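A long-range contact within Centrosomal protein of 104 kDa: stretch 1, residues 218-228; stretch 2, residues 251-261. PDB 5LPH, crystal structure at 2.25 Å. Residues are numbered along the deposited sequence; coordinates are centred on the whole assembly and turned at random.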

# COMPACT_ATOMS: atom_id res chain seq x y z
N THR A 218 -11.56 10.90 -5.64
CA THR A 218 -12.45 11.99 -6.01
C THR A 218 -11.70 12.91 -6.98
O THR A 218 -10.47 12.98 -6.97
CB THR A 218 -12.90 12.79 -4.76
OG1 THR A 218 -11.78 13.45 -4.16
CG2 THR A 218 -13.55 11.87 -3.72
N ILE A 219 -12.43 13.61 -7.85
CA ILE A 219 -11.85 14.65 -8.70
C ILE A 219 -10.98 15.56 -7.82
O ILE A 219 -9.89 15.93 -8.21
CB ILE A 219 -12.94 15.46 -9.44
CG1 ILE A 219 -13.63 14.61 -10.53
CG2 ILE A 219 -12.35 16.70 -10.10
CD1 ILE A 219 -15.01 15.12 -10.92
N ASP A 220 -11.47 15.88 -6.62
CA ASP A 220 -10.76 16.75 -5.68
C ASP A 220 -9.37 16.24 -5.29
O ASP A 220 -8.38 16.91 -5.56
CB ASP A 220 -11.61 17.02 -4.42
CG ASP A 220 -11.06 18.15 -3.57
OD1 ASP A 220 -10.94 19.28 -4.08
OD2 ASP A 220 -10.75 17.92 -2.39
N ASN A 221 -9.28 15.05 -4.68
CA ASN A 221 -7.97 14.52 -4.23
C ASN A 221 -7.03 14.07 -5.37
O ASN A 221 -5.81 14.23 -5.27
CB ASN A 221 -8.10 13.45 -3.12
CG ASN A 221 -8.88 12.21 -3.55
OD1 ASN A 221 -8.94 11.86 -4.73
ND2 ASN A 221 -9.47 11.54 -2.58
N VAL A 222 -7.59 13.57 -6.47
CA VAL A 222 -6.79 13.21 -7.66
C VAL A 222 -6.10 14.43 -8.30
O VAL A 222 -4.90 14.40 -8.60
CB VAL A 222 -7.65 12.46 -8.70
CG1 VAL A 222 -6.93 12.31 -10.04
CG2 VAL A 222 -8.09 11.09 -8.18
N MSE A 223 -6.87 15.49 -8.52
CA MSE A 223 -6.35 16.72 -9.17
C MSE A 223 -5.41 17.46 -8.26
O MSE A 223 -4.37 17.95 -8.71
CB MSE A 223 -7.50 17.64 -9.59
CG MSE A 223 -8.35 17.06 -10.72
SE MSE A 223 -7.35 16.82 -12.40
CE MSE A 223 -6.36 18.52 -12.45
N LYS A 224 -5.77 17.55 -6.98
CA LYS A 224 -4.90 18.11 -5.93
C LYS A 224 -3.52 17.44 -5.98
O LYS A 224 -2.51 18.13 -5.96
CB LYS A 224 -5.58 17.92 -4.57
CG LYS A 224 -4.85 18.31 -3.28
CD LYS A 224 -3.80 19.39 -3.34
CE LYS A 224 -3.37 19.81 -1.94
NZ LYS A 224 -2.04 20.48 -1.94
N PHE A 225 -3.50 16.11 -6.06
CA PHE A 225 -2.25 15.33 -6.19
C PHE A 225 -1.49 15.60 -7.49
O PHE A 225 -0.28 15.87 -7.47
CB PHE A 225 -2.55 13.81 -6.07
CG PHE A 225 -1.35 12.92 -6.31
CD1 PHE A 225 -0.41 12.72 -5.31
CD2 PHE A 225 -1.17 12.27 -7.53
CE1 PHE A 225 0.69 11.91 -5.53
CE2 PHE A 225 -0.07 11.45 -7.75
CZ PHE A 225 0.86 11.27 -6.75
N SER A 226 -2.21 15.54 -8.61
CA SER A 226 -1.58 15.68 -9.92
C SER A 226 -0.97 17.07 -10.15
O SER A 226 0.16 17.18 -10.64
CB SER A 226 -2.60 15.39 -11.02
OG SER A 226 -3.07 14.05 -10.93
N VAL A 227 -1.72 18.11 -9.79
CA VAL A 227 -1.25 19.50 -9.92
C VAL A 227 -0.02 19.75 -9.03
O VAL A 227 0.91 20.44 -9.44
CB VAL A 227 -2.38 20.54 -9.64
CG1 VAL A 227 -1.85 21.97 -9.56
CG2 VAL A 227 -3.46 20.45 -10.72
N SER A 228 -0.02 19.19 -7.82
CA SER A 228 1.14 19.27 -6.93
C SER A 228 2.39 18.58 -7.52
O SER A 228 3.50 19.08 -7.37
CB SER A 228 0.80 18.64 -5.57
OG SER A 228 1.88 18.82 -4.66
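Stretch 2 251-261: QHQASILEYLP

Stretch 2 (residues 251-261) lies along one side of the helix that starts at Ile219 and runs on past Ser228, and it runs in the same sense: the nearest CA pairs are Ile219 with Ile256 (CA-CA 7.0 Å), Met223 with Tyr259 (CA-CA 6.6 Å) and Val227 with Leu260 (CA-CA 7.3 Å). The helix presents Ile219, Met223 and Val227, spaced four residues apart and therefore on one side, each with its CA-to-CB bond toward stretch 2. Its start is capped by Thr218, whose OG1 accepts from Asn221 N at 3.0 Å.

Gln251 and His252 belong to a helix that begins earlier in the chain; Gln251 makes no contact here. The CA-to-CB bond of His252 (chi1 m) points toward stretch 1, and Ile219 CD1 lies over one face of the His252 ring, 3.7 Å from His252 CD2, in a CH-pi contact. At Gln253 the chain takes a positive phi of 60° and leaves the helical conformation, and residues 254-256 then have helical phi/psi without the regular bonds. Neither Gln253 nor Ala254 touches stretch 1. Ser255 returns with chi1 p; Ser255 OG donates to His252 O at 3.1 Å, a bond that ties the turn together, and the same OG lies 3.9 Å from Ile219 CD1.

Ile256, buried and with its CA-to-CB bond sideways, packs its CG2 4.1 Å from Ile219 CG2 and its CB 4.2 Å from SE of Met223, a selenomethionine. A 3-10 segment, 257-259, follows, with Tyr259 N donating to Ile256 O at 3.2 Å. The CA-to-CB bond of Leu257 points away from stretch 1, and Glu258 stays out of contact.

Tyr259 (chi1 m) has the largest area covered by the other stretch. Its ring lies against the helix: Met223 CB sits over one face, 3.7 Å from Tyr259 CG, in a CH-pi contact, and Ile219 CG2 approaches Tyr259 CE2 at 3.7 Å. The ring thus reaches back toward the helix start, where Tyr259 OH donates to Asp220 OD1 at 2.9 Å, the only hydrogen bond between the stretches. Asp220 has its CA-to-CB bond sideways, but its carboxylate comes nearer and meets the ring edge, so a polar contact borders the apolar packing.

Beyond the 3-10 segment, Leu260 adopts an extended backbone (phi/psi -109°/167°). Its CA-to-CB bond is sideways, yet the end of the side chain comes nearer, placing Leu260 CD2 4.1 Å from Val227 CG2 and Leu260 CG 4.4 Å from Met223 CE. Val227 CG2 also lies 3.7 Å from Tyr259 O. Pro261 then leaves the contact.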

# COMPACT_ATOMS: atom_id res chain seq x y z
N GLN A 251 -12.50 12.22 -19.27
CA GLN A 251 -13.59 11.62 -18.50
C GLN A 251 -14.56 12.68 -17.96
O GLN A 251 -15.77 12.60 -18.19
CB GLN A 251 -13.05 10.78 -17.34
CG GLN A 251 -12.14 9.60 -17.72
CD GLN A 251 -12.90 8.43 -18.29
OE1 GLN A 251 -13.81 7.96 -17.64
NE2 GLN A 251 -12.52 7.94 -19.48
N HIS A 252 -14.02 13.68 -17.25
CA HIS A 252 -14.83 14.64 -16.47
C HIS A 252 -14.98 16.05 -17.07
O HIS A 252 -15.81 16.83 -16.59
CB HIS A 252 -14.29 14.72 -15.04
CG HIS A 252 -14.47 13.45 -14.27
ND1 HIS A 252 -13.42 12.62 -13.93
CD2 HIS A 252 -15.59 12.85 -13.80
CE1 HIS A 252 -13.89 11.58 -13.27
NE2 HIS A 252 -15.20 11.70 -13.17
N GLN A 253 -14.20 16.37 -18.10
CA GLN A 253 -14.39 17.57 -18.93
C GLN A 253 -14.29 18.91 -18.16
O GLN A 253 -13.19 19.37 -17.88
CB GLN A 253 -15.70 17.48 -19.73
CG GLN A 253 -15.64 16.45 -20.83
CD GLN A 253 -16.99 15.94 -21.35
OE1 GLN A 253 -17.08 14.81 -21.85
NE2 GLN A 253 -18.03 16.76 -21.25
N ALA A 254 -15.44 19.49 -17.80
CA ALA A 254 -15.49 20.87 -17.30
C ALA A 254 -15.17 21.00 -15.81
O ALA A 254 -14.59 22.00 -15.39
CB ALA A 254 -16.85 21.49 -17.60
N SER A 255 -15.54 19.99 -15.03
CA SER A 255 -15.41 20.04 -13.57
C SER A 255 -13.96 20.01 -13.01
O SER A 255 -13.77 20.25 -11.81
CB SER A 255 -16.27 18.94 -12.92
OG SER A 255 -16.18 17.72 -13.64
N ILE A 256 -12.96 19.74 -13.85
CA ILE A 256 -11.55 19.78 -13.42
C ILE A 256 -10.86 21.14 -13.60
O ILE A 256 -9.77 21.34 -13.07
CB ILE A 256 -10.69 18.67 -14.09
CG1 ILE A 256 -10.34 19.00 -15.55
CG2 ILE A 256 -11.38 17.31 -14.01
CD1 ILE A 256 -9.16 18.22 -16.07
N LEU A 257 -11.48 22.06 -14.35
CA LEU A 257 -10.81 23.32 -14.73
C LEU A 257 -10.55 24.27 -13.56
O LEU A 257 -9.61 25.06 -13.60
CB LEU A 257 -11.58 24.07 -15.83
CG LEU A 257 -11.42 23.63 -17.27
CD1 LEU A 257 -11.73 22.16 -17.43
CD2 LEU A 257 -12.28 24.47 -18.22
N GLU A 258 -11.40 24.21 -12.53
CA GLU A 258 -11.20 25.00 -11.31
C GLU A 258 -9.88 24.67 -10.57
O GLU A 258 -9.31 25.54 -9.91
CB GLU A 258 -12.41 24.83 -10.36
CG GLU A 258 -12.56 23.45 -9.74
CD GLU A 258 -13.96 23.18 -9.20
OE1 GLU A 258 -14.94 23.32 -9.95
OE2 GLU A 258 -14.09 22.82 -8.01
N TYR A 259 -9.39 23.43 -10.72
CA TYR A 259 -8.14 22.98 -10.09
C TYR A 259 -6.86 23.48 -10.75
O TYR A 259 -5.77 23.35 -10.17
CB TYR A 259 -8.09 21.45 -10.02
CG TYR A 259 -9.17 20.90 -9.14
CD1 TYR A 259 -8.97 20.79 -7.78
CD2 TYR A 259 -10.41 20.53 -9.67
CE1 TYR A 259 -9.97 20.31 -6.96
CE2 TYR A 259 -11.42 20.05 -8.85
CZ TYR A 259 -11.19 19.94 -7.50
OH TYR A 259 -12.17 19.48 -6.68
N LEU A 260 -6.98 24.02 -11.96
CA LEU A 260 -5.84 24.50 -12.73
C LEU A 260 -5.84 26.03 -12.79
O LEU A 260 -6.84 26.66 -12.45
CB LEU A 260 -5.90 23.94 -14.15
CG LEU A 260 -5.68 22.43 -14.28
CD1 LEU A 260 -6.47 21.86 -15.45
CD2 LEU A 260 -4.20 22.12 -14.42
N PRO A 261 -4.72 26.63 -13.22
CA PRO A 261 -4.72 28.06 -13.55
C PRO A 261 -5.58 28.39 -14.79
O PRO A 261 -6.08 27.47 -15.45
CB PRO A 261 -3.23 28.36 -13.81
CG PRO A 261 -2.48 27.27 -13.14
CD PRO A 261 -3.36 26.06 -13.23